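Local atomic coordinates of outer membrane protein Omp121 (Bacteroides thetaiotaomicron, PDB entry 5FQ8), a protein that probably imports nutrients across the outer membrane as a TonB-dependent receptor, a transmembrane beta-barrel with a plug domain, and binds calcium. Residues M798-Q803 with V900-V905; N373-E378 with P418-L423; A130-P135 with S381-G386. All coordinates share one frame; numbering follows the deposited sequence.

Contact 1. Residues M798-Q803 with V900-V905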
ATOM      1  N   MET B 798      30.291 -23.559   9.120  1.00 28.46           N
ATOM      2  CA  MET B 798      30.075 -22.267   9.740  1.00 25.87           C
ATOM      3  C   MET B 798      30.731 -22.159  11.100  1.00 26.09           C
ATOM      4  O   MET B 798      30.873 -21.041  11.605  1.00 26.22           O
ATOM      5  CB  MET B 798      28.579 -22.009   9.893  1.00 25.56           C
ATOM      6  CG  MET B 798      27.899 -23.093  10.706  1.00 31.86           C
ATOM      7  SD  MET B 798      26.388 -22.620  11.511  1.00 25.54           S
ATOM      8  CE  MET B 798      25.439 -22.277  10.084  1.00 37.16           C
ATOM      9  N   ASN B 799      31.130 -23.285  11.693  1.00 26.53           N
ATOM     10  CA  ASN B 799      31.455 -23.352  13.111  1.00 26.77           C
ATOM     11  C   ASN B 799      32.914 -23.025  13.389  1.00 27.02           C
ATOM     12  O   ASN B 799      33.812 -23.452  12.661  1.00 27.25           O
ATOM     13  CB  ASN B 799      31.152 -24.739  13.668  1.00 27.19           C
ATOM     14  CG  ASN B 799      29.731 -25.157  13.449  1.00 27.02           C
ATOM     15  OD1 ASN B 799      28.862 -24.881  14.264  1.00 26.90           O
ATOM     16  ND2 ASN B 799      29.481 -25.826  12.346  1.00 27.06           N
ATOM     17  N   ASN B 800      33.134 -22.272  14.463  1.00 27.01           N
ATOM     18  CA  ASN B 800      34.444 -22.171  15.089  1.00 27.37           C
ATOM     19  C   ASN B 800      34.902 -23.537  15.577  1.00 27.93           C
ATOM     20  O   ASN B 800      34.136 -24.278  16.195  1.00 29.08           O
ATOM     21  CB  ASN B 800      34.380 -21.217  16.275  1.00 27.29           C
ATOM     22  CG  ASN B 800      34.155 -19.799  15.871  1.00 26.83           C
ATOM     23  OD1 ASN B 800      33.426 -19.079  16.528  1.00 29.11           O
ATOM     24  ND2 ASN B 800      34.769 -19.380  14.794  1.00 26.72           N
ATOM     25  N   LYS B 801      36.167 -23.861  15.331  1.00 28.30           N
ATOM     26  CA  LYS B 801      36.680 -25.122  15.844  1.00 28.89           C
ATOM     27  C   LYS B 801      36.838 -25.076  17.349  1.00 29.17           C
ATOM     28  O   LYS B 801      36.695 -26.106  18.016  1.00 30.53           O
ATOM     29  CB  LYS B 801      38.003 -25.468  15.173  1.00 29.25           C
ATOM     30  CG  LYS B 801      37.871 -25.774  13.690  1.00 29.11           C
ATOM     31  CD  LYS B 801      37.112 -27.074  13.452  1.00 29.30           C
ATOM     32  CE  LYS B 801      36.568 -27.140  12.034  1.00 29.01           C
ATOM     33  NZ  LYS B 801      37.612 -26.849  11.037  1.00 29.09           N
ATOM     34  N   TYR B 802      37.129 -23.897  17.895  1.00 29.52           N
ATOM     35  CA  TYR B 802      37.126 -23.665  19.332  1.00 29.20           C
ATOM     36  C   TYR B 802      36.965 -22.178  19.583  1.00 28.79           C
ATOM     37  O   TYR B 802      37.201 -21.353  18.699  1.00 28.46           O
ATOM     38  CB  TYR B 802      38.397 -24.196  19.991  1.00 29.84           C
ATOM     39  CG  TYR B 802      39.690 -23.509  19.602  1.00 29.93           C
ATOM     40  CD1 TYR B 802      40.143 -22.387  20.285  1.00 32.90           C
ATOM     41  CD2 TYR B 802      40.485 -24.016  18.591  1.00 30.12           C
ATOM     42  CE1 TYR B 802      41.340 -21.776  19.951  1.00 30.04           C
ATOM     43  CE2 TYR B 802      41.678 -23.418  18.252  1.00 30.26           C
ATOM     44  CZ  TYR B 802      42.108 -22.302  18.935  1.00 30.22           C
ATOM     45  OH  TYR B 802      43.302 -21.709  18.586  1.00 30.40           O
ATOM     46  N   GLN B 803      36.552 -21.847  20.799  1.00 28.86           N
ATOM     47  CA  GLN B 803      36.403 -20.463  21.222  1.00 28.57           C
ATOM     48  C   GLN B 803      36.997 -20.316  22.611  1.00 29.01           C
ATOM     49  O   GLN B 803      36.920 -21.236  23.425  1.00 30.31           O
ATOM     50  CB  GLN B 803      34.930 -20.010  21.258  1.00 28.10           C
ATOM     51  CG  GLN B 803      34.040 -20.560  20.146  1.00 44.71           C
ATOM     52  CD  GLN B 803      32.563 -20.463  20.461  1.00 40.43           C
ATOM     53  OE1 GLN B 803      32.038 -19.378  20.671  1.00 38.73           O
ATOM     54  NE2 GLN B 803      31.889 -21.601  20.501  1.00 38.59           N
ATOM     55  N   VAL B 900      35.473 -16.757   3.538  1.00 29.87           N
ATOM     56  CA  VAL B 900      36.561 -16.142   4.285  1.00 25.72           C
ATOM     57  C   VAL B 900      36.629 -16.736   5.684  1.00 25.87           C
ATOM     58  O   VAL B 900      35.601 -17.060   6.284  1.00 25.69           O
ATOM     59  CB  VAL B 900      36.361 -14.620   4.329  1.00 25.42           C
ATOM     60  CG1 VAL B 900      37.236 -13.988   5.369  1.00 25.58           C
ATOM     61  CG2 VAL B 900      36.645 -14.055   2.971  1.00 25.41           C
ATOM     62  N   ASP B 901      37.852 -16.877   6.196  1.00 30.28           N
ATOM     63  CA  ASP B 901      38.077 -17.454   7.514  1.00 31.35           C
ATOM     64  C   ASP B 901      37.425 -16.608   8.604  1.00 26.19           C
ATOM     65  O   ASP B 901      37.613 -15.395   8.666  1.00 26.04           O
ATOM     66  CB  ASP B 901      39.582 -17.581   7.755  1.00 34.18           C
ATOM     67  CG  ASP B 901      39.929 -18.505   8.905  1.00 33.79           C
ATOM     68  OD1 ASP B 901      39.188 -18.555   9.904  1.00 34.07           O
ATOM     69  OD2 ASP B 901      40.971 -19.177   8.809  1.00 27.76           O
ATOM     70  N   LYS B 902      36.686 -17.275   9.484  1.00 26.18           N
ATOM     71  CA  LYS B 902      35.914 -16.665  10.556  1.00 25.96           C
ATOM     72  C   LYS B 902      36.767 -16.295  11.759  1.00 26.23           C
ATOM     73  O   LYS B 902      36.292 -15.578  12.639  1.00 26.08           O
ATOM     74  CB  LYS B 902      34.812 -17.637  10.984  1.00 25.91           C
ATOM     75  CG  LYS B 902      33.399 -17.118  10.979  1.00 25.49           C
ATOM     76  CD  LYS B 902      32.426 -18.245  11.284  1.00 25.53           C
ATOM     77  CE  LYS B 902      31.153 -17.759  11.986  1.00 26.63           C
ATOM     78  NZ  LYS B 902      30.586 -16.536  11.358  1.00 29.96           N
ATOM     79  N   SER B 903      38.015 -16.739  11.794  1.00 28.82           N
ATOM     80  CA  SER B 903      38.817 -16.699  13.005  1.00 27.00           C
ATOM     81  C   SER B 903      39.261 -15.284  13.318  1.00 26.92           C
ATOM     82  O   SER B 903      39.528 -14.488  12.417  1.00 29.27           O
ATOM     83  CB  SER B 903      40.031 -17.610  12.845  1.00 27.51           C
ATOM     84  OG  SER B 903      39.637 -18.958  12.674  1.00 27.65           O
ATOM     85  N   TYR B 904      39.322 -14.970  14.613  1.00 27.06           N
ATOM     86  CA  TYR B 904      39.850 -13.684  15.050  1.00 30.77           C
ATOM     87  C   TYR B 904      40.251 -13.741  16.519  1.00 32.61           C
ATOM     88  O   TYR B 904      39.770 -14.575  17.286  1.00 28.77           O
ATOM     89  CB  TYR B 904      38.854 -12.534  14.805  1.00 31.78           C
ATOM     90  CG  TYR B 904      37.533 -12.584  15.568  1.00 29.37           C
ATOM     91  CD1 TYR B 904      37.454 -12.180  16.895  1.00 26.90           C
ATOM     92  CD2 TYR B 904      36.358 -12.988  14.937  1.00 26.02           C
ATOM     93  CE1 TYR B 904      36.261 -12.212  17.576  1.00 26.33           C
ATOM     94  CE2 TYR B 904      35.165 -13.020  15.611  1.00 25.83           C
ATOM     95  CZ  TYR B 904      35.116 -12.627  16.933  1.00 25.98           C
ATOM     96  OH  TYR B 904      33.923 -12.653  17.608  1.00 25.83           O
ATOM     97  N   VAL B 905      41.181 -12.859  16.879  1.00 27.68           N
ATOM     98  CA  VAL B 905      41.456 -12.495  18.263  1.00 27.97           C
ATOM     99  C   VAL B 905      41.040 -11.046  18.416  1.00 27.71           C
ATOM    100  O   VAL B 905      41.376 -10.213  17.573  1.00 27.58           O
ATOM    101  CB  VAL B 905      42.935 -12.663  18.668  1.00 28.55           C
ATOM    102  CG1 VAL B 905      43.101 -12.265  20.096  1.00 28.84           C
ATOM    103  CG2 VAL B 905      43.417 -14.090  18.484  1.00 28.87           C
TER
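Lys-902 lays the middle of its side chain against the backbone carbonyl of Met-798, with CD 3.2 Å and CE 3.3 Å from Met-798 O. The chain turns at its last torsion (chi4 45°), which carries NZ away from that oxygen, to 4.5 Å from Met-798 O. Asn-800 comes in at about a right angle to the lysine, and its amide ND2 lies 4.2 Å from Lys-902 CB. That amide is committed elsewhere, since ND2 hydrogen-bonds Gly-826 O. Met-798 adds backbone rather than side chain, its CB pointing away and its side chain resting on Leu-960 and Asn-963.

The segments lie where the chain enters strand 802-812 and at a break in strand 899-915, which are not neighbours: strand 815-825 pairs with both. They meet past its end, where Lys-801 and Tyr-802 both face Gln-825 in a classic beta bulge. Within 900-905, Asp-901 OD1 accepts from Ser-903 N (2.9 Å, N-H...O angle 153°), forming an Asx turn, and also from Ser-903 OG; this hydroxyl bonds Gly-826 N too. No hydrogen bond joins the segments directly; what meets the carbonyl oxygen is lysine methylene, and any attraction between ammonium and carbonyl is probably weak.

Contact 2. Residues N373-E378 with P418-L423; sequences NNYLNE and PNLYAL
Tyr-375 offers one face of its ring to Pro-418, whose CD sits 3.8 Å from the ring centroid and 22° off the normal, a CH-pi contact. The carbon is offset toward the rim, so its nearest ring atom is Tyr-375 CE1, 3.5 Å from Pro-418 CD. The tyrosine's first torsion (chi1 -78°) sets CG beside the backbone N and anti to the carbonyl carbon, which lays the side chain across Pro-418 at about a right angle. Leu-420 meets it at the edge rather than over a face: its CD1 lies close to the ring plane, 4.5 Å from Tyr-375 CZ, beside the hydroxyl.

In the barrel, strands 376-394 and 398-417 pair antiparallel, and Leu-376 still bonds the backbone of Gly-416. The contact lies just beyond that pairing, where the chain passes from helix 368-374 through Tyr-375 into the first strand and the second gives way to helix 420-424.

Asn-374, partly exposed, takes a smaller part: its backbone O approaches Pro-418 CG to 3.6 Å, but its CB stands 4.2 Å from Pro-418 CG and its ND2 hydrogen-bonds Tyr-370 O. Tyr-370 also touches the side chains of Pro-418 and Leu-420. Farther out, Asn-419 is the N-cap of the second helix, its OD1 accepting from Ala-422 N with an N-H...O angle of 159°. Tyr-421 and Ala-422 are exposed there, the tyrosine ring stacking with that of Tyr-425.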
ATOM      1  N   ASN B 373      21.609  11.129   2.307  1.00 24.27           N
ATOM      2  CA  ASN B 373      20.814  12.327   2.491  1.00 24.52           C
ATOM      3  C   ASN B 373      19.405  12.238   1.917  1.00 24.44           C
ATOM      4  O   ASN B 373      18.589  13.100   2.230  1.00 24.64           O
ATOM      5  CB  ASN B 373      21.530  13.508   1.856  1.00 24.90           C
ATOM      6  CG  ASN B 373      22.418  14.220   2.825  1.00 25.15           C
ATOM      7  OD1 ASN B 373      22.032  14.474   3.957  1.00 27.23           O
ATOM      8  ND2 ASN B 373      23.624  14.546   2.392  1.00 25.38           N
ATOM      9  N   ASN B 374      19.094  11.233   1.091  1.00 24.19           N
ATOM     10  CA  ASN B 374      17.833  11.216   0.376  1.00 24.18           C
ATOM     11  C   ASN B 374      17.051   9.925   0.466  1.00 23.85           C
ATOM     12  O   ASN B 374      15.953   9.865  -0.083  1.00 23.86           O
ATOM     13  CB  ASN B 374      18.064  11.533  -1.101  1.00 24.34           C
ATOM     14  CG  ASN B 374      18.484  12.951  -1.316  1.00 24.73           C
ATOM     15  OD1 ASN B 374      17.654  13.854  -1.360  1.00 24.97           O
ATOM     16  ND2 ASN B 374      19.778  13.168  -1.438  1.00 24.85           N
ATOM     17  N   TYR B 375      17.563   8.901   1.116  1.00 28.30           N
ATOM     18  CA  TYR B 375      16.824   7.666   1.287  1.00 28.94           C
ATOM     19  C   TYR B 375      16.338   7.584   2.714  1.00 29.22           C
ATOM     20  O   TYR B 375      16.748   8.359   3.574  1.00 39.51           O
ATOM     21  CB  TYR B 375      17.691   6.461   0.933  1.00 23.15           C
ATOM     22  CG  TYR B 375      17.833   6.227  -0.544  1.00 23.17           C
ATOM     23  CD1 TYR B 375      18.340   7.203  -1.374  1.00 23.41           C
ATOM     24  CD2 TYR B 375      17.453   5.025  -1.111  1.00 24.03           C
ATOM     25  CE1 TYR B 375      18.464   6.993  -2.706  1.00 23.47           C
ATOM     26  CE2 TYR B 375      17.597   4.803  -2.438  1.00 23.06           C
ATOM     27  CZ  TYR B 375      18.095   5.793  -3.230  1.00 23.29           C
ATOM     28  OH  TYR B 375      18.226   5.582  -4.569  1.00 28.44           O
ATOM     29  N   LEU B 376      15.439   6.648   2.956  1.00 23.12           N
ATOM     30  CA  LEU B 376      14.785   6.568   4.249  1.00 23.12           C
ATOM     31  C   LEU B 376      14.588   5.120   4.636  1.00 46.29           C
ATOM     32  O   LEU B 376      14.153   4.312   3.815  1.00 34.76           O
ATOM     33  CB  LEU B 376      13.444   7.282   4.226  1.00 23.28           C
ATOM     34  CG  LEU B 376      12.663   7.219   5.524  1.00 23.32           C
ATOM     35  CD1 LEU B 376      13.007   8.438   6.296  1.00 23.57           C
ATOM     36  CD2 LEU B 376      11.194   7.166   5.249  1.00 23.38           C
ATOM     37  N   ASN B 377      14.916   4.796   5.876  1.00 22.86           N
ATOM     38  CA  ASN B 377      14.644   3.479   6.436  1.00 22.69           C
ATOM     39  C   ASN B 377      14.591   3.624   7.957  1.00 28.96           C
ATOM     40  O   ASN B 377      15.534   3.311   8.677  1.00 25.43           O
ATOM     41  CB  ASN B 377      15.683   2.450   6.012  1.00 22.54           C
ATOM     42  CG  ASN B 377      15.352   1.082   6.499  1.00 26.18           C
ATOM     43  OD1 ASN B 377      14.290   0.852   7.062  1.00 24.55           O
ATOM     44  ND2 ASN B 377      16.254   0.154   6.287  1.00 22.33           N
ATOM     45  N   GLU B 378      13.447   4.066   8.451  1.00 26.74           N
ATOM     46  CA  GLU B 378      13.276   4.410   9.852  1.00 30.80           C
ATOM     47  C   GLU B 378      12.432   3.356  10.548  1.00 23.01           C
ATOM     48  O   GLU B 378      11.651   2.654   9.917  1.00 22.90           O
ATOM     49  CB  GLU B 378      12.626   5.783   9.971  1.00 36.76           C
ATOM     50  CG  GLU B 378      12.594   6.362  11.362  1.00 31.53           C
ATOM     51  CD  GLU B 378      11.915   7.695  11.407  1.00 27.96           C
ATOM     52  OE1 GLU B 378      12.425   8.639  10.777  1.00 23.93           O
ATOM     53  OE2 GLU B 378      10.864   7.789  12.064  1.00 34.56           O
ATOM     54  N   PRO B 418      13.798   7.882  -3.658  1.00 23.71           N
ATOM     55  CA  PRO B 418      13.235   8.857  -4.591  1.00 24.02           C
ATOM     56  C   PRO B 418      12.972   8.268  -5.962  1.00 40.89           C
ATOM     57  O   PRO B 418      13.466   7.206  -6.336  1.00 31.53           O
ATOM     58  CB  PRO B 418      14.317   9.936  -4.679  1.00 24.24           C
ATOM     59  CG  PRO B 418      15.299   9.625  -3.639  1.00 24.05           C
ATOM     60  CD  PRO B 418      15.209   8.165  -3.385  1.00 23.72           C
ATOM     61  N   ASN B 419      12.172   9.006  -6.721  1.00 27.92           N
ATOM     62  CA  ASN B 419      11.974   8.754  -8.139  1.00 24.50           C
ATOM     63  C   ASN B 419      13.197   9.297  -8.849  1.00 24.67           C
ATOM     64  O   ASN B 419      13.196  10.400  -9.397  1.00 25.02           O
ATOM     65  CB  ASN B 419      10.705   9.424  -8.633  1.00 32.61           C
ATOM     66  CG  ASN B 419      10.309   8.966  -9.999  1.00 24.94           C
ATOM     67  OD1 ASN B 419      11.117   8.923 -10.909  1.00 25.04           O
ATOM     68  ND2 ASN B 419       9.062   8.594 -10.144  1.00 24.98           N
ATOM     69  N   LEU B 420      14.261   8.498  -8.821  1.00 24.47           N
ATOM     70  CA  LEU B 420      15.504   8.901  -9.461  1.00 24.64           C
ATOM     71  C   LEU B 420      15.321   9.107 -10.960  1.00 24.95           C
ATOM     72  O   LEU B 420      15.948   9.996 -11.550  1.00 25.26           O
ATOM     73  CB  LEU B 420      16.578   7.859  -9.184  1.00 28.70           C
ATOM     74  CG  LEU B 420      16.960   7.631  -7.725  1.00 24.12           C
ATOM     75  CD1 LEU B 420      17.829   6.430  -7.639  1.00 23.90           C
ATOM     76  CD2 LEU B 420      17.686   8.827  -7.164  1.00 24.29           C
ATOM     77  N   TYR B 421      14.450   8.313 -11.588  1.00 24.91           N
ATOM     78  CA  TYR B 421      14.226   8.459 -13.021  1.00 25.23           C
ATOM     79  C   TYR B 421      13.640   9.824 -13.349  1.00 25.62           C
ATOM     80  O   TYR B 421      14.141  10.531 -14.228  1.00 29.05           O
ATOM     81  CB  TYR B 421      13.315   7.350 -13.537  1.00 25.15           C
ATOM     82  CG  TYR B 421      13.169   7.339 -15.040  1.00 25.49           C
ATOM     83  CD1 TYR B 421      14.078   6.675 -15.831  1.00 25.53           C
ATOM     84  CD2 TYR B 421      12.134   8.004 -15.663  1.00 25.81           C
ATOM     85  CE1 TYR B 421      13.965   6.657 -17.187  1.00 25.88           C
ATOM     86  CE2 TYR B 421      12.015   7.999 -17.031  1.00 26.16           C
ATOM     87  CZ  TYR B 421      12.939   7.321 -17.787  1.00 26.19           C
ATOM     88  OH  TYR B 421      12.836   7.290 -19.155  1.00 26.58           O
ATOM     89  N   ALA B 422      12.578  10.214 -12.649  1.00 25.60           N
ATOM     90  CA  ALA B 422      11.938  11.483 -12.948  1.00 26.00           C
ATOM     91  C   ALA B 422      12.889  12.649 -12.770  1.00 26.23           C
ATOM     92  O   ALA B 422      12.876  13.598 -13.558  1.00 26.66           O
ATOM     93  CB  ALA B 422      10.722  11.675 -12.058  1.00 25.94           C
ATOM     94  N   LEU B 423      13.739  12.583 -11.753  1.00 28.96           N
ATOM     95  CA  LEU B 423      14.557  13.728 -11.402  1.00 26.21           C
ATOM     96  C   LEU B 423      15.774  13.875 -12.293  1.00 26.42           C
ATOM     97  O   LEU B 423      16.167  14.995 -12.623  1.00 26.82           O
ATOM     98  CB  LEU B 423      15.017  13.609  -9.965  1.00 26.81           C
ATOM     99  CG  LEU B 423      13.972  13.724  -8.889  1.00 25.78           C
ATOM    100  CD1 LEU B 423      14.615  13.338  -7.592  1.00 25.46           C
ATOM    101  CD2 LEU B 423      13.537  15.146  -8.860  1.00 26.22           C
TER

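Contact 3. Residues A130-P135 with S381-G386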
ATOM      1  N   ALA B 130      15.656  -8.385  23.625  1.00 35.05           N
ATOM      2  CA  ALA B 130      16.417  -8.237  24.843  1.00 25.07           C
ATOM      3  C   ALA B 130      17.165  -6.922  24.875  1.00 25.03           C
ATOM      4  O   ALA B 130      17.425  -6.405  25.959  1.00 25.33           O
ATOM      5  CB  ALA B 130      17.372  -9.409  25.018  1.00 25.19           C
ATOM      6  N   ASN B 131      17.469  -6.342  23.722  1.00 24.72           N
ATOM      7  CA  ASN B 131      18.166  -5.070  23.723  1.00 24.72           C
ATOM      8  C   ASN B 131      17.412  -3.965  24.443  1.00 24.90           C
ATOM      9  O   ASN B 131      17.934  -2.854  24.530  1.00 24.96           O
ATOM     10  CB  ASN B 131      18.420  -4.627  22.301  1.00 24.37           C
ATOM     11  CG  ASN B 131      19.611  -5.246  21.732  1.00 24.28           C
ATOM     12  OD1 ASN B 131      20.034  -6.290  22.179  1.00 30.17           O
ATOM     13  ND2 ASN B 131      20.195  -4.601  20.739  1.00 29.25           N
ATOM     14  N   ALA B 132      16.202  -4.226  24.933  1.00 25.02           N
ATOM     15  CA  ALA B 132      15.406  -3.166  25.520  1.00 25.20           C
ATOM     16  C   ALA B 132      15.668  -3.022  26.998  1.00 31.33           C
ATOM     17  O   ALA B 132      15.496  -1.933  27.548  1.00 25.85           O
ATOM     18  CB  ALA B 132      13.921  -3.428  25.303  1.00 25.16           C
ATOM     19  N   ILE B 133      16.050  -4.108  27.657  1.00 25.81           N
ATOM     20  CA  ILE B 133      16.319  -4.043  29.076  1.00 26.27           C
ATOM     21  C   ILE B 133      17.454  -3.070  29.313  1.00 26.38           C
ATOM     22  O   ILE B 133      18.360  -2.935  28.486  1.00 26.14           O
ATOM     23  CB  ILE B 133      16.616  -5.451  29.614  1.00 26.44           C
ATOM     24  CG1 ILE B 133      16.865  -5.417  31.103  1.00 26.96           C
ATOM     25  CG2 ILE B 133      17.813  -6.023  28.970  1.00 45.63           C
ATOM     26  CD1 ILE B 133      16.818  -6.761  31.691  1.00 27.51           C
ATOM     27  N   ASN B 134      17.354  -2.319  30.404  1.00 26.77           N
ATOM     28  CA  ASN B 134      18.368  -1.347  30.769  1.00 46.40           C
ATOM     29  C   ASN B 134      19.393  -2.023  31.665  1.00 27.29           C
ATOM     30  O   ASN B 134      19.045  -2.438  32.778  1.00 27.66           O
ATOM     31  CB  ASN B 134      17.731  -0.174  31.486  1.00 35.26           C
ATOM     32  CG  ASN B 134      18.741   0.716  32.179  1.00 38.38           C
ATOM     33  OD1 ASN B 134      19.932   0.716  31.873  1.00 41.33           O
ATOM     34  ND2 ASN B 134      18.253   1.507  33.106  1.00 28.03           N
ATOM     35  N   PRO B 135      20.650  -2.128  31.249  1.00 27.19           N
ATOM     36  CA  PRO B 135      21.633  -2.845  32.070  1.00 41.96           C
ATOM     37  C   PRO B 135      21.790  -2.295  33.467  1.00 28.08           C
ATOM     38  O   PRO B 135      22.019  -3.078  34.397  1.00 28.43           O
ATOM     39  CB  PRO B 135      22.925  -2.697  31.261  1.00 33.65           C
ATOM     40  CG  PRO B 135      22.692  -1.537  30.364  1.00 29.06           C
ATOM     41  CD  PRO B 135      21.256  -1.527  30.055  1.00 26.85           C
ATOM     42  N   SER B 381       9.414   2.155  17.697  1.00 24.03           N
ATOM     43  CA  SER B 381       8.779   1.061  18.414  1.00 25.95           C
ATOM     44  C   SER B 381       8.369   1.514  19.805  1.00 24.46           C
ATOM     45  O   SER B 381       9.076   2.294  20.439  1.00 24.62           O
ATOM     46  CB  SER B 381       9.723  -0.131  18.494  1.00 37.31           C
ATOM     47  OG  SER B 381       9.302  -1.056  19.463  1.00 49.55           O
ATOM     48  N   GLU B 382       7.227   1.035  20.271  1.00 24.63           N
ATOM     49  CA  GLU B 382       6.764   1.284  21.625  1.00 25.01           C
ATOM     50  C   GLU B 382       6.427  -0.050  22.257  1.00 25.08           C
ATOM     51  O   GLU B 382       5.857  -0.910  21.600  1.00 24.93           O
ATOM     52  CB  GLU B 382       5.556   2.204  21.628  1.00 29.56           C
ATOM     53  CG  GLU B 382       5.893   3.664  21.886  1.00 42.52           C
ATOM     54  CD  GLU B 382       4.759   4.609  21.577  1.00 25.67           C
ATOM     55  OE1 GLU B 382       4.340   4.685  20.400  1.00 44.08           O
ATOM     56  OE2 GLU B 382       4.290   5.275  22.521  1.00 26.07           O
ATOM     57  N   ARG B 383       6.800  -0.242  23.517  1.00 25.34           N
ATOM     58  CA  ARG B 383       6.714  -1.567  24.116  1.00 25.42           C
ATOM     59  C   ARG B 383       6.415  -1.469  25.596  1.00 28.32           C
ATOM     60  O   ARG B 383       7.084  -0.728  26.309  1.00 31.69           O
ATOM     61  CB  ARG B 383       8.017  -2.346  23.921  1.00 25.19           C
ATOM     62  CG  ARG B 383       8.041  -3.674  24.638  1.00 25.33           C
ATOM     63  CD  ARG B 383       9.274  -4.463  24.281  1.00 25.40           C
ATOM     64  NE  ARG B 383       9.295  -5.763  24.930  1.00 25.28           N
ATOM     65  CZ  ARG B 383      10.345  -6.558  24.913  1.00 25.21           C
ATOM     66  NH1 ARG B 383      11.431  -6.169  24.280  1.00 33.09           N
ATOM     67  NH2 ARG B 383      10.318  -7.726  25.531  1.00 25.42           N
ATOM     68  N   PHE B 384       5.449  -2.249  26.058  1.00 26.07           N
ATOM     69  CA  PHE B 384       5.120  -2.329  27.471  1.00 26.54           C
ATOM     70  C   PHE B 384       5.178  -3.779  27.923  1.00 26.62           C
ATOM     71  O   PHE B 384       4.584  -4.651  27.290  1.00 26.49           O
ATOM     72  CB  PHE B 384       3.735  -1.736  27.743  1.00 26.85           C
ATOM     73  CG  PHE B 384       3.190  -2.105  29.076  1.00 27.34           C
ATOM     74  CD1 PHE B 384       3.602  -1.439  30.209  1.00 27.69           C
ATOM     75  CD2 PHE B 384       2.294  -3.140  29.208  1.00 27.49           C
ATOM     76  CE1 PHE B 384       3.117  -1.784  31.450  1.00 28.18           C
ATOM     77  CE2 PHE B 384       1.810  -3.501  30.448  1.00 27.98           C
ATOM     78  CZ  PHE B 384       2.223  -2.824  31.575  1.00 28.33           C
ATOM     79  N   TYR B 385       5.889  -4.040  29.013  1.00 29.43           N
ATOM     80  CA  TYR B 385       5.889  -5.379  29.576  1.00 27.05           C
ATOM     81  C   TYR B 385       5.904  -5.277  31.087  1.00 27.57           C
ATOM     82  O   TYR B 385       6.255  -4.243  31.645  1.00 27.73           O
ATOM     83  CB  TYR B 385       7.063  -6.217  29.064  1.00 26.75           C
ATOM     84  CG  TYR B 385       8.432  -5.706  29.401  1.00 26.72           C
ATOM     85  CD1 TYR B 385       9.016  -4.693  28.668  1.00 26.42           C
ATOM     86  CD2 TYR B 385       9.158  -6.267  30.433  1.00 27.01           C
ATOM     87  CE1 TYR B 385      10.276  -4.240  28.975  1.00 49.93           C
ATOM     88  CE2 TYR B 385      10.407  -5.822  30.747  1.00 27.02           C
ATOM     89  CZ  TYR B 385      10.968  -4.809  30.018  1.00 35.04           C
ATOM     90  OH  TYR B 385      12.227  -4.358  30.325  1.00 26.77           O
ATOM     91  N   GLY B 386       5.497  -6.350  31.752  1.00 27.87           N
ATOM     92  CA  GLY B 386       5.570  -6.356  33.200  1.00 28.40           C
ATOM     93  C   GLY B 386       5.078  -7.658  33.793  1.00 28.72           C
ATOM     94  O   GLY B 386       4.829  -8.622  33.077  1.00 28.52           O
TER
HETATM   95  O   HOH W   1      12.964  -2.007  29.139  1.00  8.51           O
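Ala-132 and Arg-383 bring the plug domain against the barrel wall, a plug-in-barrel contact of the TonB-dependent receptors. Ala-132 CB lies 3.8 Å from Arg-383 NH1, approaching the guanidinium obliquely. Two residues further along the strand, Tyr-385 reaches out beside Ile-133, its OH 4.3 Å from Ile-133 CA. Between these two segments a polar link runs through water: water 1 donates to Ala-132 O (3.0 Å) and is hydrogen-bonded to Tyr-385 OH (2.7 Å), meeting the tyrosine in its ring plane.

Arg-383 and Tyr-385, alternate residues of strand 376-394, both point toward the plug. The arginine is extended from CG to NE, with CG anti to the backbone N (chi1 174°), which carries the guanidinium out to the plug loop. There NH2 forms a salt bridge with Asp-407 of the adjoining strand, and NH1 bonds Gly-129 O of the plug, so the group is gripped from both domains. The other alternating residues, Glu-382 and Phe-384, instead meet a second copy of the protein, where Glu-382 forms a salt bridge with Arg-453 of that neighbouring subunit.

The plug loop is held too: Ile-133 N bonds Ala-130 O, and Lys-292 NZ of the barrel hydrogen-bonds both Asn-131 O and Ile-133 O.

How the contacts relate
Contacts 2 and 3 share strand 376-394: residues 373-378 enter it and 381-386 follow almost at once, yet the contact centres are 32 Å apart. Contact 2 joins the two ends of a barrel hairpin, whereas contact 3 faces inward to the plug. Along the chain their segments alternate. Contact 1 involves a later part of the barrel, with its centre 32 Å from that of contact 3, on opposite sides of the chain's centre, and 39 Å from that of contact 2. Contact 2 is the one nearest an annotated metal site: the side chain of Asn-374 is about 9 Å from that of calcium-binding Thr-285, and that of Tyr-375 about 14 Å from a bound calcium ion.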